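Local atomic coordinates of peptidyl tryptophan dihydroxylase (Pseudomonas putida, PDB entry 7CTQ), a protein that acts as an FAD-dependent monooxygenase that dihydroxylates a peptidyl tryptophan, a step essential for biogenesis of the tryptophylquinone cofactor of quinohemoprotein amine dehydrogenase. Residues 150-164 against 237-251. Numbering follows the deposited sequence.
With FAD (flavin-adenine dinucleotide), chain C.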
ATOM      1  N   ALA A 150     -14.055   4.719 -11.258  1.00 65.98           N
ATOM      2  CA  ALA A 150     -15.004   4.469 -10.181  1.00 63.10           C
ATOM      3  C   ALA A 150     -14.304   3.728  -9.046  1.00 55.07           C
ATOM      4  O   ALA A 150     -13.296   3.045  -9.247  1.00 56.42           O
ATOM      5  CB  ALA A 150     -16.210   3.668 -10.678  1.00 48.13           C
ATOM      6  N   ASP A 151     -14.826   3.895  -7.838  1.00 45.79           N
ATOM      7  CA  ASP A 151     -14.291   3.227  -6.662  1.00 38.97           C
ATOM      8  C   ASP A 151     -15.085   1.962  -6.372  1.00 40.69           C
ATOM      9  O   ASP A 151     -16.313   1.942  -6.510  1.00 41.93           O
ATOM     10  CB  ASP A 151     -14.337   4.148  -5.442  1.00 37.39           C
ATOM     11  CG  ASP A 151     -13.659   5.483  -5.692  1.00 44.15           C
ATOM     12  OD1 ASP A 151     -12.761   5.557  -6.568  1.00 43.26           O
ATOM     13  OD2 ASP A 151     -14.029   6.449  -4.996  1.00 44.29           O
ATOM     14  N   ARG A 152     -14.369   0.901  -5.988  1.00 43.19           N
ATOM     15  CA  ARG A 152     -15.015  -0.272  -5.403  1.00 35.59           C
ATOM     16  C   ARG A 152     -15.434  -0.008  -3.962  1.00 34.65           C
ATOM     17  O   ARG A 152     -16.528  -0.400  -3.549  1.00 32.04           O
ATOM     18  CB  ARG A 152     -14.079  -1.469  -5.468  1.00 34.74           C
ATOM     19  CG  ARG A 152     -14.687  -2.753  -4.967  1.00 36.85           C
ATOM     20  CD  ARG A 152     -14.242  -3.910  -5.842  1.00 47.60           C
ATOM     21  NE  ARG A 152     -14.950  -5.158  -5.531  1.00 54.44           N
ATOM     22  CZ  ARG A 152     -16.067  -5.568  -6.128  1.00 45.49           C
ATOM     23  NH1 ARG A 152     -16.635  -4.840  -7.085  1.00 40.50           N
ATOM     24  NH2 ARG A 152     -16.620  -6.715  -5.761  1.00 43.17           N
ATOM     25  N   LEU A 153     -14.574   0.646  -3.184  1.00 30.82           N
ATOM     26  CA  LEU A 153     -14.904   1.099  -1.839  1.00 26.16           C
ATOM     27  C   LEU A 153     -14.255   2.450  -1.598  1.00 32.76           C
ATOM     28  O   LEU A 153     -13.178   2.737  -2.129  1.00 27.92           O
ATOM     29  CB  LEU A 153     -14.403   0.136  -0.764  1.00 25.49           C
ATOM     30  CG  LEU A 153     -15.115  -1.201  -0.727  1.00 40.77           C
ATOM     31  CD1 LEU A 153     -14.278  -2.169   0.091  1.00 36.33           C
ATOM     32  CD2 LEU A 153     -16.503  -1.000  -0.136  1.00 35.89           C
ATOM     33  N   ARG A 154     -14.901   3.256  -0.760  1.00 27.14           N
ATOM     34  CA  ARG A 154     -14.407   4.582  -0.422  1.00 32.11           C
ATOM     35  C   ARG A 154     -14.747   4.845   1.031  1.00 33.12           C
ATOM     36  O   ARG A 154     -15.910   4.725   1.425  1.00 34.82           O
ATOM     37  CB  ARG A 154     -15.021   5.655  -1.321  1.00 30.19           C
ATOM     38  CG  ARG A 154     -14.262   6.968  -1.274  1.00 35.76           C
ATOM     39  CD  ARG A 154     -14.776   7.982  -2.282  1.00 40.90           C
ATOM     40  NE  ARG A 154     -13.947   9.181  -2.212  1.00 32.94           N
ATOM     41  CZ  ARG A 154     -12.927   9.438  -3.021  1.00 34.80           C
ATOM     42  NH1 ARG A 154     -12.217  10.551  -2.851  1.00 39.72           N
ATOM     43  NH2 ARG A 154     -12.635   8.607  -4.012  1.00 35.94           N
ATOM     44  N   GLY A 155     -13.735   5.157   1.832  1.00 34.16           N
ATOM     45  CA  GLY A 155     -13.951   5.421   3.233  1.00 31.83           C
ATOM     46  C   GLY A 155     -14.321   6.866   3.482  1.00 36.33           C
ATOM     47  O   GLY A 155     -14.524   7.649   2.549  1.00 31.99           O
ATOM     48  N   PRO A 156     -14.408   7.244   4.756  1.00 33.01           N
ATOM     49  CA  PRO A 156     -14.718   8.637   5.109  1.00 39.34           C
ATOM     50  C   PRO A 156     -13.789   9.587   4.379  1.00 37.22           C
ATOM     51  O   PRO A 156     -12.573   9.414   4.407  1.00 32.40           O
ATOM     52  CB  PRO A 156     -14.480   8.682   6.622  1.00 33.17           C
ATOM     53  CG  PRO A 156     -14.531   7.250   7.069  1.00 41.49           C
ATOM     54  CD  PRO A 156     -14.020   6.440   5.924  1.00 39.37           C
ATOM     55  N   GLU A 157     -14.377  10.578   3.699  1.00 37.63           N
ATOM     56  CA  GLU A 157     -13.599  11.529   2.914  1.00 37.88           C
ATOM     57  C   GLU A 157     -12.610  12.268   3.809  1.00 39.74           C
ATOM     58  O   GLU A 157     -12.988  12.838   4.836  1.00 35.35           O
ATOM     59  CB  GLU A 157     -14.521  12.525   2.213  1.00 37.04           C
ATOM     60  CG  GLU A 157     -13.884  13.130   0.973  1.00 37.68           C
ATOM     61  CD  GLU A 157     -13.600  12.083  -0.094  1.00 48.29           C
ATOM     62  OE1 GLU A 157     -14.400  11.119  -0.233  1.00 42.86           O
ATOM     63  OE2 GLU A 157     -12.561  12.209  -0.778  1.00 43.96           O
ATOM     64  N   THR A 158     -11.338  12.247   3.418  1.00 37.81           N
ATOM     65  CA  THR A 158     -10.262  12.690   4.296  1.00 38.73           C
ATOM     66  C   THR A 158      -9.274  13.545   3.512  1.00 36.47           C
ATOM     67  O   THR A 158      -8.931  13.222   2.371  1.00 34.17           O
ATOM     68  CB  THR A 158      -9.543  11.473   4.910  1.00 37.87           C
ATOM     69  OG1 THR A 158     -10.511  10.608   5.521  1.00 34.94           O
ATOM     70  CG2 THR A 158      -8.564  11.902   5.965  1.00 38.48           C
ATOM     71  N   VAL A 159      -8.808  14.626   4.130  1.00 39.06           N
ATOM     72  CA  VAL A 159      -7.847  15.530   3.507  1.00 33.58           C
ATOM     73  C   VAL A 159      -6.662  15.710   4.446  1.00 33.89           C
ATOM     74  O   VAL A 159      -6.822  15.822   5.668  1.00 36.52           O
ATOM     75  CB  VAL A 159      -8.488  16.890   3.137  1.00 38.52           C
ATOM     76  CG1 VAL A 159      -7.442  17.876   2.674  1.00 38.80           C
ATOM     77  CG2 VAL A 159      -9.500  16.714   2.022  1.00 45.24           C
ATOM     78  N   SER A 160      -5.464  15.701   3.875  1.00 33.86           N
ATOM     79  CA  SER A 160      -4.254  15.989   4.623  1.00 35.06           C
ATOM     80  C   SER A 160      -3.737  17.336   4.127  1.00 38.05           C
ATOM     81  O   SER A 160      -3.506  17.508   2.927  1.00 37.65           O
ATOM     82  CB  SER A 160      -3.219  14.873   4.442  1.00 38.78           C
ATOM     83  OG  SER A 160      -3.674  13.663   5.060  1.00 38.65           O
ATOM     84  N   LEU A 161      -3.629  18.302   5.036  1.00 38.82           N
ATOM     85  CA  LEU A 161      -3.129  19.637   4.714  1.00 43.11           C
ATOM     86  C   LEU A 161      -1.682  19.747   5.173  1.00 40.84           C
ATOM     87  O   LEU A 161      -1.365  19.422   6.322  1.00 37.27           O
ATOM     88  CB  LEU A 161      -3.967  20.724   5.387  1.00 41.68           C
ATOM     89  CG  LEU A 161      -5.480  20.695   5.194  1.00 39.65           C
ATOM     90  CD1 LEU A 161      -6.106  21.774   6.058  1.00 43.59           C
ATOM     91  CD2 LEU A 161      -5.836  20.881   3.728  1.00 42.95           C
ATOM     92  N   LEU A 162      -0.819  20.242   4.292  1.00 38.38           N
ATOM     93  CA  LEU A 162       0.617  20.199   4.501  1.00 42.24           C
ATOM     94  C   LEU A 162       1.215  21.607   4.464  1.00 44.02           C
ATOM     95  O   LEU A 162       0.899  22.402   3.573  1.00 39.57           O
ATOM     96  CB  LEU A 162       1.263  19.303   3.441  1.00 43.92           C
ATOM     97  CG  LEU A 162       2.752  19.543   3.225  1.00 57.76           C
ATOM     98  CD1 LEU A 162       3.539  18.842   4.313  1.00 47.69           C
ATOM     99  CD2 LEU A 162       3.169  19.069   1.853  1.00 62.52           C
ATOM    100  N   ASN A 163       2.072  21.911   5.437  1.00 37.27           N
ATOM    101  CA  ASN A 163       2.907  23.107   5.415  1.00 40.11           C
ATOM    102  C   ASN A 163       4.362  22.684   5.289  1.00 38.17           C
ATOM    103  O   ASN A 163       4.806  21.757   5.977  1.00 41.75           O
ATOM    104  CB  ASN A 163       2.725  23.949   6.678  1.00 36.04           C
ATOM    105  CG  ASN A 163       1.538  24.903   6.599  1.00 39.13           C
ATOM    106  OD1 ASN A 163       0.899  25.175   7.608  1.00 38.36           O
ATOM    107  ND2 ASN A 163       1.258  25.432   5.408  1.00 40.93           N
ATOM    108  N   VAL A 164       5.098  23.357   4.406  1.00 36.95           N
ATOM    109  CA  VAL A 164       6.509  23.078   4.169  1.00 36.38           C
ATOM    110  C   VAL A 164       7.264  24.397   4.237  1.00 39.88           C
ATOM    111  O   VAL A 164       6.866  25.371   3.593  1.00 41.22           O
ATOM    112  CB  VAL A 164       6.737  22.407   2.802  1.00 43.55           C
ATOM    113  CG1 VAL A 164       8.220  22.238   2.555  1.00 45.16           C
ATOM    114  CG2 VAL A 164       6.025  21.053   2.738  1.00 40.97           C
ATOM    115  N   ALA A 237       4.982  29.796   4.760  1.00 38.96           N
ATOM    116  CA  ALA A 237       5.095  28.363   4.482  1.00 43.68           C
ATOM    117  C   ALA A 237       4.241  27.978   3.279  1.00 34.08           C
ATOM    118  O   ALA A 237       3.115  28.458   3.120  1.00 35.89           O
ATOM    119  CB  ALA A 237       4.664  27.547   5.703  1.00 35.65           C
ATOM    120  N   GLU A 238       4.796  27.141   2.402  1.00 42.17           N
ATOM    121  CA  GLU A 238       3.979  26.543   1.353  1.00 42.80           C
ATOM    122  C   GLU A 238       2.797  25.806   1.973  1.00 36.43           C
ATOM    123  O   GLU A 238       2.888  25.275   3.083  1.00 36.88           O
ATOM    124  CB  GLU A 238       4.796  25.570   0.512  1.00 42.65           C
ATOM    125  CG  GLU A 238       6.207  26.032   0.202  1.00 55.98           C
ATOM    126  CD  GLU A 238       7.020  24.948  -0.493  1.00 67.43           C
ATOM    127  OE1 GLU A 238       6.406  23.970  -0.973  1.00 57.48           O
ATOM    128  OE2 GLU A 238       8.264  25.065  -0.557  1.00 76.77           O
ATOM    129  N   VAL A 239       1.671  25.811   1.258  1.00 40.37           N
ATOM    130  CA  VAL A 239       0.433  25.162   1.688  1.00 43.19           C
ATOM    131  C   VAL A 239      -0.003  24.209   0.584  1.00 45.66           C
ATOM    132  O   VAL A 239      -0.118  24.613  -0.579  1.00 38.19           O
ATOM    133  CB  VAL A 239      -0.696  26.170   1.992  1.00 47.76           C
ATOM    134  CG1 VAL A 239      -1.839  25.476   2.723  1.00 52.84           C
ATOM    135  CG2 VAL A 239      -0.189  27.333   2.824  1.00 49.53           C
ATOM    136  N   HIS A 240      -0.237  22.946   0.946  1.00 44.61           N
ATOM    137  CA  HIS A 240      -0.681  21.932  -0.004  1.00 46.53           C
ATOM    138  C   HIS A 240      -1.792  21.106   0.625  1.00 52.33           C
ATOM    139  O   HIS A 240      -1.788  20.853   1.836  1.00 47.85           O
ATOM    140  CB  HIS A 240       0.447  20.985  -0.429  1.00 44.69           C
ATOM    141  CG  HIS A 240       1.654  21.671  -0.985  1.00 51.34           C
ATOM    142  ND1 HIS A 240       1.830  21.893  -2.334  1.00 62.77           N
ATOM    143  CD2 HIS A 240       2.762  22.161  -0.377  1.00 53.08           C
ATOM    144  CE1 HIS A 240       2.989  22.496  -2.533  1.00 57.85           C
ATOM    145  NE2 HIS A 240       3.575  22.668  -1.361  1.00 52.59           N
ATOM    146  N   ALA A 241      -2.740  20.680  -0.207  1.00 37.86           N
ATOM    147  CA  ALA A 241      -3.858  19.863   0.238  1.00 49.91           C
ATOM    148  C   ALA A 241      -3.851  18.553  -0.545  1.00 47.84           C
ATOM    149  O   ALA A 241      -3.788  18.561  -1.779  1.00 44.95           O
ATOM    150  CB  ALA A 241      -5.178  20.622   0.067  1.00 44.39           C
ATOM    151  N   ARG A 242      -3.884  17.430   0.177  1.00 47.94           N
ATOM    152  CA  ARG A 242      -3.830  16.091  -0.403  1.00 39.72           C
ATOM    153  C   ARG A 242      -5.084  15.329  -0.009  1.00 47.30           C
ATOM    154  O   ARG A 242      -5.426  15.270   1.180  1.00 42.52           O
ATOM    155  CB  ARG A 242      -2.603  15.306   0.081  1.00 43.16           C
ATOM    156  CG  ARG A 242      -1.255  15.891  -0.322  1.00 65.57           C
ATOM    157  CD  ARG A 242      -0.173  14.804  -0.517  1.00 72.68           C
ATOM    158  NE  ARG A 242       0.919  14.945   0.451  1.00 80.61           N
ATOM    159  CZ  ARG A 242       1.618  13.936   0.975  1.00 76.10           C
ATOM    160  NH1 ARG A 242       1.399  12.676   0.594  1.00 75.30           N
ATOM    161  NH2 ARG A 242       2.580  14.187   1.855  1.00 71.75           N
ATOM    162  N   SER A 243      -5.751  14.730  -0.988  1.00 45.83           N
ATOM    163  CA  SER A 243      -6.765  13.738  -0.658  1.00 47.31           C
ATOM    164  C   SER A 243      -6.078  12.527  -0.042  1.00 37.37           C
ATOM    165  O   SER A 243      -5.152  11.960  -0.633  1.00 41.76           O
ATOM    166  CB  SER A 243      -7.564  13.337  -1.891  1.00 38.08           C
ATOM    167  OG  SER A 243      -8.508  12.316  -1.562  1.00 49.34           O
ATOM    168  N   SER A 244      -6.496  12.159   1.170  1.00 34.14           N
ATOM    169  CA  SER A 244      -5.948  10.995   1.858  1.00 36.09           C
ATOM    170  C   SER A 244      -7.040   9.983   2.187  1.00 33.57           C
ATOM    171  O   SER A 244      -6.884   9.177   3.110  1.00 35.96           O
ATOM    172  CB  SER A 244      -5.206  11.425   3.120  1.00 37.45           C
ATOM    173  OG  SER A 244      -6.077  12.149   3.965  1.00 38.52           O
ATOM    174  N   THR A 245      -8.156  10.054   1.466  1.00 39.27           N
ATOM    175  CA  THR A 245      -9.273   9.132   1.646  1.00 35.80           C
ATOM    176  C   THR A 245      -8.852   7.696   1.330  1.00 31.19           C
ATOM    177  O   THR A 245      -8.090   7.445   0.385  1.00 31.73           O
ATOM    178  CB  THR A 245     -10.424   9.555   0.721  1.00 34.54           C
ATOM    179  OG1 THR A 245     -10.844  10.897   1.034  1.00 35.39           O
ATOM    180  CG2 THR A 245     -11.602   8.590   0.826  1.00 33.46           C
ATOM    181  N   ALA A 246      -9.364   6.746   2.111  1.00 35.03           N
ATOM    182  CA  ALA A 246      -9.177   5.331   1.795  1.00 38.59           C
ATOM    183  C   ALA A 246      -9.961   4.972   0.532  1.00 31.43           C
ATOM    184  O   ALA A 246     -11.185   5.126   0.493  1.00 35.63           O
ATOM    185  CB  ALA A 246      -9.623   4.471   2.978  1.00 33.19           C
ATOM    186  N   ILE A 247      -9.267   4.492  -0.499  1.00 32.48           N
ATOM    187  CA  ILE A 247      -9.868   4.232  -1.804  1.00 33.35           C
ATOM    188  C   ILE A 247      -9.420   2.868  -2.320  1.00 37.30           C
ATOM    189  O   ILE A 247      -8.216   2.610  -2.452  1.00 30.12           O
ATOM    190  CB  ILE A 247      -9.503   5.318  -2.830  1.00 33.35           C
ATOM    191  CG1 ILE A 247     -10.068   6.673  -2.387  1.00 35.54           C
ATOM    192  CG2 ILE A 247      -9.988   4.904  -4.221  1.00 33.76           C
ATOM    193  CD1 ILE A 247      -9.456   7.871  -3.132  1.00 46.01           C
ATOM    194  N   LEU A 248     -10.384   2.014  -2.654  1.00 28.11           N
ATOM    195  CA  LEU A 248     -10.114   0.801  -3.403  1.00 31.90           C
ATOM    196  C   LEU A 248     -10.607   1.021  -4.826  1.00 33.31           C
ATOM    197  O   LEU A 248     -11.771   1.376  -5.026  1.00 38.03           O
ATOM    198  CB  LEU A 248     -10.812  -0.403  -2.757  1.00 29.07           C
ATOM    199  CG  LEU A 248     -10.720  -1.771  -3.431  1.00 35.89           C
ATOM    200  CD1 LEU A 248      -9.303  -2.324  -3.486  1.00 27.39           C
ATOM    201  CD2 LEU A 248     -11.666  -2.739  -2.680  1.00 30.41           C
ATOM    202  N   ALA A 249      -9.729   0.810  -5.806  1.00 31.98           N
ATOM    203  CA  ALA A 249     -10.057   1.131  -7.190  1.00 39.89           C
ATOM    204  C   ALA A 249     -11.151   0.224  -7.743  1.00 41.78           C
ATOM    205  O   ALA A 249     -11.151  -0.986  -7.515  1.00 35.76           O
ATOM    206  CB  ALA A 249      -8.810   1.019  -8.064  1.00 38.83           C
ATOM    207  N   GLY A 250     -12.061   0.814  -8.526  1.00 51.18           N
ATOM    208  CA  GLY A 250     -13.133   0.031  -9.127  1.00 53.28           C
ATOM    209  C   GLY A 250     -12.622  -1.088 -10.017  1.00 55.72           C
ATOM    210  O   GLY A 250     -13.073  -2.232  -9.912  1.00 49.49           O
ATOM    211  N   GLU A 251     -11.679  -0.772 -10.910  1.00 49.32           N
ATOM    212  CA  GLU A 251     -11.040  -1.749 -11.787  1.00 51.05           C
ATOM    213  C   GLU A 251      -9.539  -1.703 -11.549  1.00 51.37           C
ATOM    214  O   GLU A 251      -8.961  -0.618 -11.475  1.00 48.84           O
ATOM    215  CB  GLU A 251     -11.333  -1.455 -13.263  1.00 51.46           C
ATOM    216  CG  GLU A 251     -12.800  -1.473 -13.624  1.00 65.93           C
ATOM    217  CD  GLU A 251     -13.484  -2.735 -13.148  1.00 74.53           C
ATOM    218  OE1 GLU A 251     -12.921  -3.830 -13.379  1.00 76.47           O
ATOM    219  OE2 GLU A 251     -14.575  -2.629 -12.538  1.00 76.84           O
TER
HETATM  220  PA  FAD C 501       3.764   7.096  -5.774  1.00 44.94           P
HETATM  221  O1A FAD C 501       4.797   6.895  -4.736  1.00 40.84           O
HETATM  222  O2A FAD C 501       2.893   8.320  -5.529  1.00 47.92           O
HETATM  223  O5B FAD C 501       4.448   7.068  -7.178  1.00 46.60           O
HETATM  224  C5B FAD C 501       3.803   7.620  -8.342  1.00 44.08           C
HETATM  225  C4B FAD C 501       4.900   8.124  -9.242  1.00 59.27           C
HETATM  226  O4B FAD C 501       4.334   8.478 -10.524  1.00 61.30           O
HETATM  227  C3B FAD C 501       5.654   9.361  -8.744  1.00 65.72           C
HETATM  228  O3B FAD C 501       7.041   9.250  -9.054  1.00 68.73           O
HETATM  229  C2B FAD C 501       4.966  10.509  -9.493  1.00 66.47           C
HETATM  230  O2B FAD C 501       5.827  11.621  -9.736  1.00 74.80           O
HETATM  231  C1B FAD C 501       4.638   9.824 -10.820  1.00 69.39           C
HETATM  232  N9A FAD C 501       3.552  10.393 -11.605  1.00 64.79           N
HETATM  233  C8A FAD C 501       2.367  10.923 -11.179  1.00 68.96           C
HETATM  234  N7A FAD C 501       1.581  11.348 -12.139  1.00 69.28           N
HETATM  235  C5A FAD C 501       2.324  11.108 -13.281  1.00 65.78           C
HETATM  236  C6A FAD C 501       2.076  11.349 -14.647  1.00 62.70           C
HETATM  237  N6A FAD C 501       0.960  11.909 -15.113  1.00 66.60           N
HETATM  238  N1A FAD C 501       3.028  10.981 -15.545  1.00 58.01           N
HETATM  239  C2A FAD C 501       4.150  10.419 -15.090  1.00 60.19           C
HETATM  240  N3A FAD C 501       4.489  10.148 -13.824  1.00 64.30           N
HETATM  241  C4A FAD C 501       3.533  10.513 -12.965  1.00 69.36           C
HETATM  242  N1  FAD C 501       3.642   6.148   3.409  1.00 49.19           N
HETATM  243  C2  FAD C 501       4.586   5.824   4.343  1.00 44.70           C
HETATM  244  O2  FAD C 501       5.231   4.776   4.277  1.00 45.91           O
HETATM  245  N3  FAD C 501       4.843   6.688   5.387  1.00 48.47           N
HETATM  246  C4  FAD C 501       4.227   7.904   5.605  1.00 55.73           C
HETATM  247  O4  FAD C 501       4.550   8.597   6.567  1.00 52.80           O
HETATM  248  C4X FAD C 501       3.225   8.241   4.612  1.00 49.98           C
HETATM  249  N5  FAD C 501       2.586   9.373   4.747  1.00 50.47           N
HETATM  250  C5X FAD C 501       1.627   9.696   3.800  1.00 49.53           C
HETATM  251  C6  FAD C 501       0.930  10.898   3.932  1.00 48.79           C
HETATM  252  C7  FAD C 501      -0.054  11.260   3.017  1.00 52.47           C
HETATM  253  C7M FAD C 501      -0.784  12.566   3.188  1.00 43.83           C
HETATM  254  C8  FAD C 501      -0.352  10.402   1.946  1.00 50.23           C
HETATM  255  C8M FAD C 501      -1.404  10.768   0.933  1.00 44.60           C
HETATM  256  C9  FAD C 501       0.344   9.206   1.808  1.00 46.80           C
HETATM  257  C9A FAD C 501       1.322   8.845   2.727  1.00 51.06           C
HETATM  258  N10 FAD C 501       2.048   7.642   2.609  1.00 48.02           N
HETATM  259  C10 FAD C 501       2.999   7.299   3.549  1.00 47.96           C
HETATM  260  C1' FAD C 501       1.739   6.696   1.535  1.00 42.11           C
HETATM  261  C2' FAD C 501       2.764   6.665   0.413  1.00 47.80           C
HETATM  262  O2' FAD C 501       3.046   7.978  -0.072  1.00 44.68           O
HETATM  263  C3' FAD C 501       2.203   5.806  -0.718  1.00 44.22           C
HETATM  264  O3' FAD C 501       1.698   4.608  -0.139  1.00 43.02           O
HETATM  265  C4' FAD C 501       3.192   5.423  -1.814  1.00 47.88           C
HETATM  266  O4' FAD C 501       4.026   6.528  -2.173  1.00 50.93           O
HETATM  267  C5' FAD C 501       2.466   4.898  -3.031  1.00 38.49           C
HETATM  268  O5' FAD C 501       3.435   4.369  -3.947  1.00 36.90           O
HETATM  269  P   FAD C 501       3.159   4.344  -5.481  1.00 41.06           P
HETATM  270  O1P FAD C 501       1.897   3.493  -5.692  1.00 39.11           O
HETATM  271  O2P FAD C 501       4.378   3.933  -6.230  1.00 41.78           O
HETATM  272  O3P FAD C 501       2.781   5.851  -5.807  1.00 42.53           O
HETATM  273  O   HOH W   1      -9.410  11.217  -4.072  1.00 42.14           O
HETATM  274  O   HOH W   2     -11.000   7.109   4.399  1.00 40.26           O
HETATM  275  O   HOH W   3     -10.392  13.878  -0.051  1.00 43.71           O
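Strands 158-164 and 238-243 run antiparallel, their axes 4.6 Å apart, and after a break at 155-157 and 244-246 the same two segments pair again as 153-154 and 247-249, with a classic beta bulge where Arg152 and Leu153 both face Leu248. At the break, Thr245 OG1 accepts the amide of Thr158 N at 2.8 Å. The Thr245 methyl CG2 lies over one face of the Arg154 guanidinium, together with Ile247 CG1. The Arg154 chain, extended from CG to NE with CG anti to the backbone N (chi1 -164°), runs alongside Ile247. The rotation of the Arg154 guanidinium is fixed by carboxylates at its edge: NE and NH1 grip Glu157 side-on through the syn lone pairs of both oxygens, and NH2 bonds Asp151 OD2 at 2.8 Å. A water joins Arg154 NH1 to Ser243 OG. The longer ladder belongs to the large mixed sheet beside the flavin ring, distinct from the Rossmann-type sheet, an arrangement consistent with flavin monooxygenases and the related tryptophan halogenases; strand 193-201 pairs with the other edge of 158-164. On the flavin face of this sheet, Ser160 CB touches FAD C7M at 3.6 Å, and the same methyl lies over one face of the Arg242 guanidinium, offset toward its rim. Ser160 OG meets Ser244 OG at 3.0 Å and also bonds Thr199. Further along, Leu162 CD2 packs against His240 CD2 at 3.8 Å, while His240 NE2 makes a nearly straight bond (178°) to the anti lone pair of Glu238 OE1. Glu238 O accepts from two donors on opposite faces of its carbonyl plane, Asn163 ND2 at 2.8 Å and Val164 N at 3.2 Å.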